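Local coordinates for inosine-uridine nucleoside N-ribohydrolase (Xanthomonas oryzae pv. oryzae, PDB 4KL0), which binds calcium in a nucleoside hydrolase-like fold and may hydrolyse the N-glycosidic bonds of nucleosides, at residues D42-T47 / L314-P319; G147-A152 / L320-A325. All coordinates share one frame; numbering follows the deposited sequence.

Contact 1: residues D42-T47 / L314-P319; sequences DVVTYT and LNLYDP. With CA (calcium ion), chain B.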
loop_
_atom_site.group_PDB
_atom_site.type_symbol
_atom_site.label_atom_id
_atom_site.label_comp_id
_atom_site.label_asym_id
_atom_site.label_seq_id
_atom_site.Cartn_x
_atom_site.Cartn_y
_atom_site.Cartn_z
ATOM N N ASP A 42 -1.547 2.766 3.793
ATOM C CA ASP A 42 -0.681 1.663 4.176
ATOM C C ASP A 42 -1.305 0.849 5.280
ATOM O O ASP A 42 -1.188 -0.391 5.284
ATOM C CB ASP A 42 0.727 2.186 4.559
ATOM C CG ASP A 42 1.390 2.952 3.415
ATOM O OD1 ASP A 42 2.334 2.388 2.853
ATOM O OD2 ASP A 42 0.944 4.116 3.085
ATOM N N VAL A 43 -1.935 1.534 6.247
ATOM C CA VAL A 43 -2.520 0.787 7.364
ATOM C C VAL A 43 -3.758 -0.001 6.966
ATOM O O VAL A 43 -3.956 -1.101 7.491
ATOM C CB VAL A 43 -2.747 1.707 8.558
ATOM C CG1 VAL A 43 -3.580 0.980 9.659
ATOM C CG2 VAL A 43 -1.342 2.108 9.095
ATOM N N VAL A 44 -4.546 0.497 5.997
ATOM C CA VAL A 44 -5.604 -0.342 5.438
ATOM C C VAL A 44 -4.983 -1.589 4.798
ATOM O O VAL A 44 -5.522 -2.714 4.951
ATOM C CB VAL A 44 -6.456 0.420 4.375
ATOM C CG1 VAL A 44 -7.592 -0.535 3.882
ATOM C CG2 VAL A 44 -7.059 1.695 5.034
ATOM N N THR A 45 -3.817 -1.420 4.152
ATOM C CA THR A 45 -3.168 -2.576 3.527
ATOM C C THR A 45 -2.737 -3.588 4.593
ATOM O O THR A 45 -2.874 -4.808 4.385
ATOM C CB THR A 45 -1.925 -2.120 2.723
ATOM O OG1 THR A 45 -2.316 -1.074 1.850
ATOM C CG2 THR A 45 -1.341 -3.279 1.915
ATOM N N TYR A 46 -2.195 -3.128 5.733
ATOM C CA TYR A 46 -1.766 -4.052 6.779
ATOM C C TYR A 46 -3.002 -4.813 7.277
ATOM O O TYR A 46 -2.944 -6.032 7.576
ATOM C CB TYR A 46 -1.162 -3.317 7.989
ATOM C CG TYR A 46 -0.000 -2.398 7.706
ATOM C CD1 TYR A 46 0.733 -2.493 6.522
ATOM C CD2 TYR A 46 0.363 -1.432 8.602
ATOM C CE1 TYR A 46 1.781 -1.604 6.243
ATOM C CE2 TYR A 46 1.406 -0.574 8.364
ATOM C CZ TYR A 46 2.120 -0.650 7.186
ATOM O OH TYR A 46 3.107 0.273 6.979
ATOM N N THR A 47 -4.129 -4.073 7.389
ATOM C CA THR A 47 -5.393 -4.667 7.889
ATOM C C THR A 47 -5.932 -5.756 6.949
ATOM O O THR A 47 -6.197 -6.876 7.394
ATOM C CB THR A 47 -6.436 -3.596 8.117
ATOM O OG1 THR A 47 -5.906 -2.655 9.054
ATOM C CG2 THR A 47 -7.720 -4.163 8.726
ATOM N N LEU A 314 -13.580 7.524 -1.804
ATOM C CA LEU A 314 -12.298 7.618 -1.098
ATOM C C LEU A 314 -11.364 6.556 -1.728
ATOM O O LEU A 314 -11.703 5.347 -1.760
ATOM C CB LEU A 314 -12.463 7.370 0.410
ATOM C CG LEU A 314 -13.372 8.416 1.088
ATOM C CD1 LEU A 314 -13.797 7.860 2.429
ATOM C CD2 LEU A 314 -12.669 9.814 1.187
ATOM N N ASN A 315 -10.192 6.985 -2.217
ATOM C CA ASN A 315 -9.306 6.029 -2.899
ATOM C C ASN A 315 -8.478 5.113 -1.978
ATOM O O ASN A 315 -7.988 5.583 -0.920
ATOM C CB ASN A 315 -8.378 6.805 -3.813
ATOM C CG ASN A 315 -9.138 7.545 -4.882
ATOM O OD1 ASN A 315 -10.186 7.073 -5.366
ATOM N ND2 ASN A 315 -8.612 8.699 -5.286
ATOM N N LEU A 316 -8.377 3.829 -2.334
ATOM C CA LEU A 316 -7.511 2.862 -1.598
ATOM C C LEU A 316 -6.377 2.323 -2.506
ATOM O O LEU A 316 -6.384 1.172 -2.974
ATOM C CB LEU A 316 -8.334 1.680 -1.023
ATOM C CG LEU A 316 -9.280 2.074 0.112
ATOM C CD1 LEU A 316 -10.186 0.888 0.607
ATOM C CD2 LEU A 316 -8.478 2.778 1.253
ATOM N N TYR A 317 -5.339 3.118 -2.714
ATOM C CA TYR A 317 -4.353 2.741 -3.702
ATOM C C TYR A 317 -3.541 1.550 -3.263
ATOM O O TYR A 317 -3.329 0.611 -4.001
ATOM C CB TYR A 317 -3.351 3.896 -3.920
ATOM C CG TYR A 317 -3.998 5.233 -4.206
ATOM C CD1 TYR A 317 -4.414 5.553 -5.485
ATOM C CD2 TYR A 317 -4.160 6.170 -3.187
ATOM C CE1 TYR A 317 -5.008 6.793 -5.757
ATOM C CE2 TYR A 317 -4.759 7.404 -3.432
ATOM C CZ TYR A 317 -5.174 7.698 -4.715
ATOM O OH TYR A 317 -5.755 8.940 -4.972
ATOM N N ASP A 318 -3.082 1.597 -2.030
ATOM C CA ASP A 318 -2.187 0.551 -1.589
ATOM C C ASP A 318 -2.884 -0.809 -1.352
ATOM O O ASP A 318 -2.310 -1.873 -1.676
ATOM C CB ASP A 318 -1.437 1.014 -0.335
ATOM C CG ASP A 318 -0.472 2.139 -0.622
ATOM O OD1 ASP A 318 -0.188 2.448 -1.794
ATOM O OD2 ASP A 318 0.081 2.738 0.327
ATOM N N PRO A 319 -4.098 -0.816 -0.794
ATOM C CA PRO A 319 -4.761 -2.113 -0.644
ATOM C C PRO A 319 -5.018 -2.745 -1.988
ATOM O O PRO A 319 -4.860 -3.959 -2.102
ATOM C CB PRO A 319 -6.099 -1.717 -0.030
ATOM C CG PRO A 319 -5.749 -0.567 0.827
ATOM C CD PRO A 319 -4.764 0.241 -0.001
HETATM CA CA CA B . 1.879 4.236 0.776
HETATM O O HOH W 1 1.203 4.561 -1.814
HETATM O O HOH W 2 0.101 5.972 0.670
HETATM O O HOH W 3 3.054 6.283 -0.304
#

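Contact 2: residues G147-A152 / L320-A325; sequences GMVVIA and LTLLAA. With CA (calcium ion), chain B.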
loop_
_atom_site.group_PDB
_atom_site.type_symbol
_atom_site.label_atom_id
_atom_site.label_comp_id
_atom_site.label_asym_id
_atom_site.label_seq_id
_atom_site.Cartn_x
_atom_site.Cartn_y
_atom_site.Cartn_z
ATOM N N GLY A 147 7.030 -12.912 -2.795
ATOM C CA GLY A 147 6.559 -11.743 -3.537
ATOM C C GLY A 147 7.033 -10.451 -2.894
ATOM O O GLY A 147 7.234 -10.387 -1.686
ATOM N N MET A 148 7.278 -9.428 -3.705
ATOM C CA MET A 148 7.686 -8.107 -3.158
ATOM C C MET A 148 6.565 -7.160 -3.504
ATOM O O MET A 148 6.077 -7.133 -4.628
ATOM C CB MET A 148 8.973 -7.548 -3.820
ATOM C CG MET A 148 10.327 -8.204 -3.379
ATOM S SD MET A 148 11.841 -7.651 -4.354
ATOM C CE MET A 148 11.836 -5.863 -4.062
ATOM N N VAL A 149 6.102 -6.410 -2.520
ATOM C CA VAL A 149 5.014 -5.456 -2.755
ATOM C C VAL A 149 5.469 -4.063 -2.334
ATOM O O VAL A 149 5.916 -3.851 -1.175
ATOM C CB VAL A 149 3.779 -5.891 -1.942
ATOM C CG1 VAL A 149 2.692 -4.839 -2.136
ATOM C CG2 VAL A 149 3.273 -7.303 -2.415
ATOM N N VAL A 150 5.405 -3.132 -3.278
ATOM C CA VAL A 150 5.952 -1.772 -3.013
ATOM C C VAL A 150 4.820 -0.790 -2.976
ATOM O O VAL A 150 4.137 -0.565 -3.968
ATOM C CB VAL A 150 6.969 -1.399 -4.109
ATOM C CG1 VAL A 150 7.460 0.030 -3.924
ATOM C CG2 VAL A 150 8.083 -2.475 -4.156
ATOM N N ILE A 151 4.588 -0.198 -1.787
ATOM C CA ILE A 151 3.511 0.770 -1.645
ATOM C C ILE A 151 4.095 2.037 -1.046
ATOM O O ILE A 151 3.383 2.741 -0.378
ATOM C CB ILE A 151 2.361 0.229 -0.773
ATOM C CG1 ILE A 151 2.848 -0.358 0.568
ATOM C CG2 ILE A 151 1.628 -0.907 -1.559
ATOM C CD1 ILE A 151 1.731 -0.762 1.519
ATOM N N ALA A 152 5.330 2.360 -1.392
ATOM C CA ALA A 152 6.021 3.576 -0.956
ATOM C C ALA A 152 7.203 3.801 -1.831
ATOM O O ALA A 152 7.337 3.079 -2.812
ATOM C CB ALA A 152 6.513 3.438 0.539
ATOM N N LEU A 320 -5.381 -1.959 -2.993
ATOM C CA LEU A 320 -5.578 -2.543 -4.302
ATOM C C LEU A 320 -4.284 -3.111 -4.861
ATOM O O LEU A 320 -4.305 -4.093 -5.600
ATOM C CB LEU A 320 -6.143 -1.505 -5.272
ATOM C CG LEU A 320 -7.615 -1.213 -4.974
ATOM C CD1 LEU A 320 -8.050 0.097 -5.722
ATOM C CD2 LEU A 320 -8.507 -2.372 -5.443
ATOM N N THR A 321 -3.157 -2.474 -4.573
ATOM C CA THR A 321 -1.848 -2.977 -5.045
ATOM C C THR A 321 -1.576 -4.364 -4.474
ATOM O O THR A 321 -1.142 -5.259 -5.187
ATOM C CB THR A 321 -0.740 -1.975 -4.659
ATOM O OG1 THR A 321 -1.069 -0.722 -5.275
ATOM C CG2 THR A 321 0.615 -2.413 -5.145
ATOM N N LEU A 322 -1.845 -4.514 -3.177
ATOM C CA LEU A 322 -1.720 -5.819 -2.561
ATOM C C LEU A 322 -2.663 -6.857 -3.199
ATOM O O LEU A 322 -2.201 -7.999 -3.500
ATOM C CB LEU A 322 -1.929 -5.707 -1.035
ATOM C CG LEU A 322 -1.863 -7.098 -0.354
ATOM C CD1 LEU A 322 -0.473 -7.669 -0.523
ATOM C CD2 LEU A 322 -2.178 -6.980 1.117
ATOM N N LEU A 323 -3.902 -6.475 -3.459
ATOM C CA LEU A 323 -4.845 -7.382 -4.113
ATOM C C LEU A 323 -4.307 -7.745 -5.492
ATOM O O LEU A 323 -4.426 -8.900 -5.941
ATOM C CB LEU A 323 -6.248 -6.788 -4.183
ATOM C CG LEU A 323 -6.942 -6.566 -2.817
ATOM C CD1 LEU A 323 -8.388 -6.127 -3.027
ATOM C CD2 LEU A 323 -6.961 -7.850 -1.973
ATOM N N ALA A 324 -3.667 -6.784 -6.154
ATOM C CA ALA A 324 -3.096 -7.072 -7.478
ATOM C C ALA A 324 -1.873 -7.986 -7.452
ATOM O O ALA A 324 -1.516 -8.571 -8.499
ATOM C CB ALA A 324 -2.797 -5.714 -8.224
ATOM N N ALA A 325 -1.214 -8.123 -6.280
ATOM C CA ALA A 325 0.015 -8.859 -6.113
ATOM C C ALA A 325 -0.193 -10.340 -5.885
ATOM O O ALA A 325 0.778 -11.108 -6.005
ATOM C CB ALA A 325 0.800 -8.290 -4.887
HETATM CA CA CA B . 1.879 4.236 0.776
HETATM O O HOH W 1 1.203 4.561 -1.814
HETATM O O HOH W 2 0.101 5.972 0.670
HETATM O O HOH W 3 3.054 6.283 -0.304
#

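Contact 1: residues D42-T47 / L314-P319
The calcium site of a nucleoside hydrolase-like, Rossmann-type fold is built here where helix 41-54 meets the first turn of helix 317-325. The tight part lies away from the ion. T45 sets its hydroxyl against the start of the second helix, with OG1 3.1 Å from D318 CB and 3.3 Å from P319 CD. Its approach to P319 N is mere packing, since that nitrogen carries no hydrogen; OG1 is hydrogen-bonded to the carbonyl of D41. With OG1 anti to the carbonyl carbon (chi1 -52°), the hydroxyl can reach back to D41 while resting on D318 CB and P319 CD. Proline suits a first helical turn, where an amide N-H is not needed, and its ring gives V44 a compact apolar surface: V44 CG1 packs on P319 CG at 3.6 Å. Packing loosens toward L316, the N-cap residue, whose CD2 lies 4.2 Å from V44 CG2.

The other side is watery and ionic. D42 grips the calcium with both oxygens, OD2 at 2.5 Å being nearer than OD1, whereas D318 uses OD2 alone. Their carboxylate planes stand 79° apart, and the cation probably offsets the repulsion between the two acids. T34 also bonds D42 OD1, which should steady that carboxylate's rotation. D35 and the carbonyl of I151 complete the protein ligands, three waters fill the remaining positions, and the D41 carboxylate accepts the backbone N-H of D318. The oxygen that D318 keeps off the metal is still occupied: water 1, itself bound to calcium, donates to D318 OD1 at 2.5 Å.

Contact 2: residues G147-A152 / L320-A325
In this alpha/beta fold, a central strand of the mainly parallel sheet, 146-150, is covered by helix 317-325, which runs nearly antiparallel to it: the axes of 147-150 and 320-325 make an angle of 160° and come within 8.8 Å. The union is apolar. V149 is its centre, a beta-branched residue suited to a strand and directed at the helix. Its CG1 is anti to the backbone N (chi1 177°), while CG2, anti to the carbonyl carbon, reaches the methyl of A325 at 3.6 Å. Alanine's small side chain permits that close approach. The same CG2 meets L322 CD1 more loosely, at 4.2 Å, at the flank of the helix.

One turn before A325, T321 turns its methyl to segment 147-152 and crosses I151 obliquely, their CG2 atoms 4.0 Å apart. The hydroxyl of T321 is satisfied within its own helix: OG1 is hydrogen-bonded to the carbonyl of Y317, so this threonine can present an apolar face to a buried sheet. Strand 172-178 also touches T321 and A325, so the helix packs over more than one strand.

Metal binding belongs to the end of segment 147-152. I151 holds CG1 in the crowded position between backbone N and carbonyl carbon (chi1 50°), and its side chain lies against the helix and strand 28-34. Its main chain serves the ion, as I151 O binds the calcium at 2.4 Å.

Contacts 1 and 2 have centres about 10 Å apart and share helix 317-325: its first turn meets helix 41-54 at the calcium, and the following residues lie mainly on the sheet, at strand 146-150, while L322 still touches helix 41-54. Along the chain the order is 42-47, 147-152, 314-319, 320-325, so the two contacts interlock, and residues remote in sequence converge on one calcium and its three waters. T45 joins them directly, its CG2 touching both L322 CB and I151 CD1. The shared helix thus connects the metal site to the buried sheet, with the ion near the C-terminal end of strand 146-150, consistent with the calcium site of nucleoside hydrolases.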